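Lactaldehyde dehydrogenase (Escherichia coli, PDB 2IMP) catalyses the irreversible NAD(+)-dependent oxidation of L-lactaldehyde to L-lactate, and also oxidises glycolaldehyde, serving the degradation of L-fucose and L-rhamnose. Local coordinates at the interface of chains A and B. Coordinates in Å, arbitrary orientation; residue numbers count along the deposited sequence, not the author numbering. Chains: chain A/B, Lactaldehyde dehydrogenase.

The interface of chains A and B. Residues chain A 123-126, 137-138; chain B 123-126, 137-138.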
loop_
_atom_site.group_PDB
_atom_site.type_symbol
_atom_site.label_atom_id
_atom_site.label_comp_id
_atom_site.label_asym_id
_atom_site.label_seq_id
_atom_site.Cartn_x
_atom_site.Cartn_y
_atom_site.Cartn_z
ATOM N N GLU A 123 -8.517 2.237 -0.479
ATOM C CA GLU A 123 -8.582 1.535 0.793
ATOM C C GLU A 123 -8.313 2.311 2.086
ATOM O O GLU A 123 -7.507 3.234 2.125
ATOM C CB GLU A 123 -7.613 0.344 0.773
ATOM C CG GLU A 123 -7.537 -0.421 -0.536
ATOM C CD GLU A 123 -6.579 -1.598 -0.455
ATOM O OE1 GLU A 123 -5.537 -1.472 0.225
ATOM O OE2 GLU A 123 -6.861 -2.644 -1.076
ATOM N N GLY A 124 -9.010 1.882 3.135
ATOM C CA GLY A 124 -8.818 2.430 4.456
ATOM C C GLY A 124 -7.828 1.428 5.037
ATOM O O GLY A 124 -7.390 0.522 4.327
ATOM N N GLU A 125 -7.467 1.554 6.306
ATOM C CA GLU A 125 -6.504 0.622 6.873
ATOM C C GLU A 125 -6.830 0.141 8.288
ATOM O O GLU A 125 -7.540 0.804 9.038
ATOM C CB GLU A 125 -5.112 1.267 6.891
ATOM C CG GLU A 125 -4.733 1.952 5.586
ATOM C CD GLU A 125 -3.743 3.089 5.778
ATOM O OE1 GLU A 125 -3.916 3.884 6.725
ATOM O OE2 GLU A 125 -2.798 3.196 4.973
ATOM N N ILE A 126 -6.321 -1.038 8.616
ATOM C CA ILE A 126 -6.469 -1.595 9.946
ATOM C C ILE A 126 -5.074 -1.666 10.601
ATOM O O ILE A 126 -4.187 -2.396 10.145
ATOM C CB ILE A 126 -7.138 -2.980 9.910
ATOM C CG1 ILE A 126 -8.513 -2.864 9.239
ATOM C CG2 ILE A 126 -7.328 -3.505 11.330
ATOM C CD1 ILE A 126 -9.284 -4.161 9.170
ATOM N N LEU A 137 -9.131 1.380 13.492
ATOM C CA LEU A 137 -9.665 1.430 12.146
ATOM C C LEU A 137 -9.544 2.799 11.480
ATOM O O LEU A 137 -10.100 3.782 11.964
ATOM C CB LEU A 137 -11.143 1.018 12.157
ATOM C CG LEU A 137 -11.477 -0.299 12.862
ATOM C CD1 LEU A 137 -12.983 -0.504 12.862
ATOM C CD2 LEU A 137 -10.768 -1.451 12.169
ATOM N N LEU A 138 -8.810 2.843 10.377
ATOM C CA LEU A 138 -8.641 4.081 9.641
ATOM C C LEU A 138 -9.484 4.109 8.348
ATOM O O LEU A 138 -9.149 3.468 7.347
ATOM C CB LEU A 138 -7.152 4.306 9.330
ATOM C CG LEU A 138 -6.763 5.609 8.623
ATOM C CD1 LEU A 138 -5.337 6.007 9.007
ATOM C CD2 LEU A 138 -6.892 5.431 7.105
ATOM N N GLU B 123 -0.340 -3.734 7.982
ATOM C CA GLU B 123 -1.720 -3.276 7.933
ATOM C C GLU B 123 -2.785 -4.187 7.315
ATOM O O GLU B 123 -2.527 -4.930 6.375
ATOM C CB GLU B 123 -1.790 -1.934 7.192
ATOM C CG GLU B 123 -0.657 -0.964 7.477
ATOM C CD GLU B 123 -0.824 0.347 6.727
ATOM O OE1 GLU B 123 -1.308 0.315 5.573
ATOM O OE2 GLU B 123 -0.465 1.405 7.282
ATOM N N GLY B 124 -3.986 -4.079 7.875
ATOM C CA GLY B 124 -5.135 -4.789 7.363
ATOM C C GLY B 124 -5.749 -3.723 6.464
ATOM O O GLY B 124 -5.171 -2.645 6.314
ATOM N N GLU B 125 -6.903 -3.984 5.867
ATOM C CA GLU B 125 -7.494 -2.989 4.985
ATOM C C GLU B 125 -9.007 -2.818 5.127
ATOM O O GLU B 125 -9.709 -3.720 5.574
ATOM C CB GLU B 125 -7.183 -3.346 3.525
ATOM C CG GLU B 125 -5.730 -3.721 3.277
ATOM C CD GLU B 125 -5.552 -4.660 2.096
ATOM O OE1 GLU B 125 -6.342 -5.618 1.965
ATOM O OE2 GLU B 125 -4.613 -4.449 1.305
ATOM N N ILE B 126 -9.480 -1.633 4.768
ATOM C CA ILE B 126 -10.900 -1.341 4.767
ATOM C C ILE B 126 -11.346 -1.109 3.308
ATOM O O ILE B 126 -10.916 -0.157 2.649
ATOM C CB ILE B 126 -11.230 -0.125 5.649
ATOM C CG1 ILE B 126 -10.756 -0.394 7.084
ATOM C CG2 ILE B 126 -12.737 0.113 5.667
ATOM C CD1 ILE B 126 -11.052 0.723 8.057
ATOM N N LEU B 137 -14.151 -5.316 6.230
ATOM C CA LEU B 137 -12.913 -5.247 6.980
ATOM C C LEU B 137 -11.984 -6.439 6.756
ATOM O O LEU B 137 -12.343 -7.576 7.048
ATOM C CB LEU B 137 -13.218 -5.136 8.480
ATOM C CG LEU B 137 -14.205 -4.043 8.894
ATOM C CD1 LEU B 137 -14.464 -4.136 10.389
ATOM C CD2 LEU B 137 -13.653 -2.678 8.519
ATOM N N LEU B 138 -10.799 -6.158 6.233
ATOM C CA LEU B 138 -9.821 -7.202 5.997
ATOM C C LEU B 138 -8.683 -7.180 7.041
ATOM O O LEU B 138 -7.787 -6.331 7.000
ATOM C CB LEU B 138 -9.259 -7.080 4.571
ATOM C CG LEU B 138 -8.264 -8.149 4.107
ATOM C CD1 LEU B 138 -8.352 -8.321 2.589
ATOM C CD2 LEU B 138 -6.844 -7.753 4.531
HETATM O O HOH W 1 -7.721 -5.217 -0.709
HETATM O O HOH W 2 -1.444 3.667 8.474
#
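The flat groups here are carboxylates, paired across the interface, with a twin pair made by the two-fold: A:Glu123 lies alongside B:Glu125, both extended beyond CG and pointing the same way, with their planes turned 69° apart. The oxygens do the meeting, OE1 of A:Glu123 coming within 3.3 Å of OE2 of B:Glu125; if both acids are ionised this approach would be repulsive, and it may raise the pKa of one of them. A water joins the other oxygens, 2.7 Å from A:Glu123 OE2 and 3.0 Å from B:Glu125 OE1. The strand places both acids on one face, and chi1 (-39° and -46°) lays CG beside the backbone N. An alanine in place of A:Glu123 removes the carboxylate that meets B:Glu125 and the water, and would probably leave B:Glu125 less firmly held.

Beneath the acids, strands 123-127 of the two chains run antiparallel, with A:Glu125 opposite B:Glu125 at the centre. The amide N of A:Gly124 gives a nearly straight bond of 2.8 Å to the carbonyl O of B:Ile126, in plane and on a lone pair. The return bond, from B:Ile126 N to A:Gly124 O at 3.0 Å, instead reaches its acceptor from above the carbonyl plane. On the opposite face the isoleucines meet across the axis through their CG1 atoms. A:Ile126 sets CB over B:Gly124 CA (3.7 Å), where the partner has no side chain, and its CD1 reaches the carbonyl O of B:Leu138 (3.4 Å) on strand 134-142. This pairing joins strands 123-127 of two subunits into an intersubunit antiparallel pair, contributing to homotetramer assembly; the centre of the contact lies about 30 Å from the active-site A:Glu251.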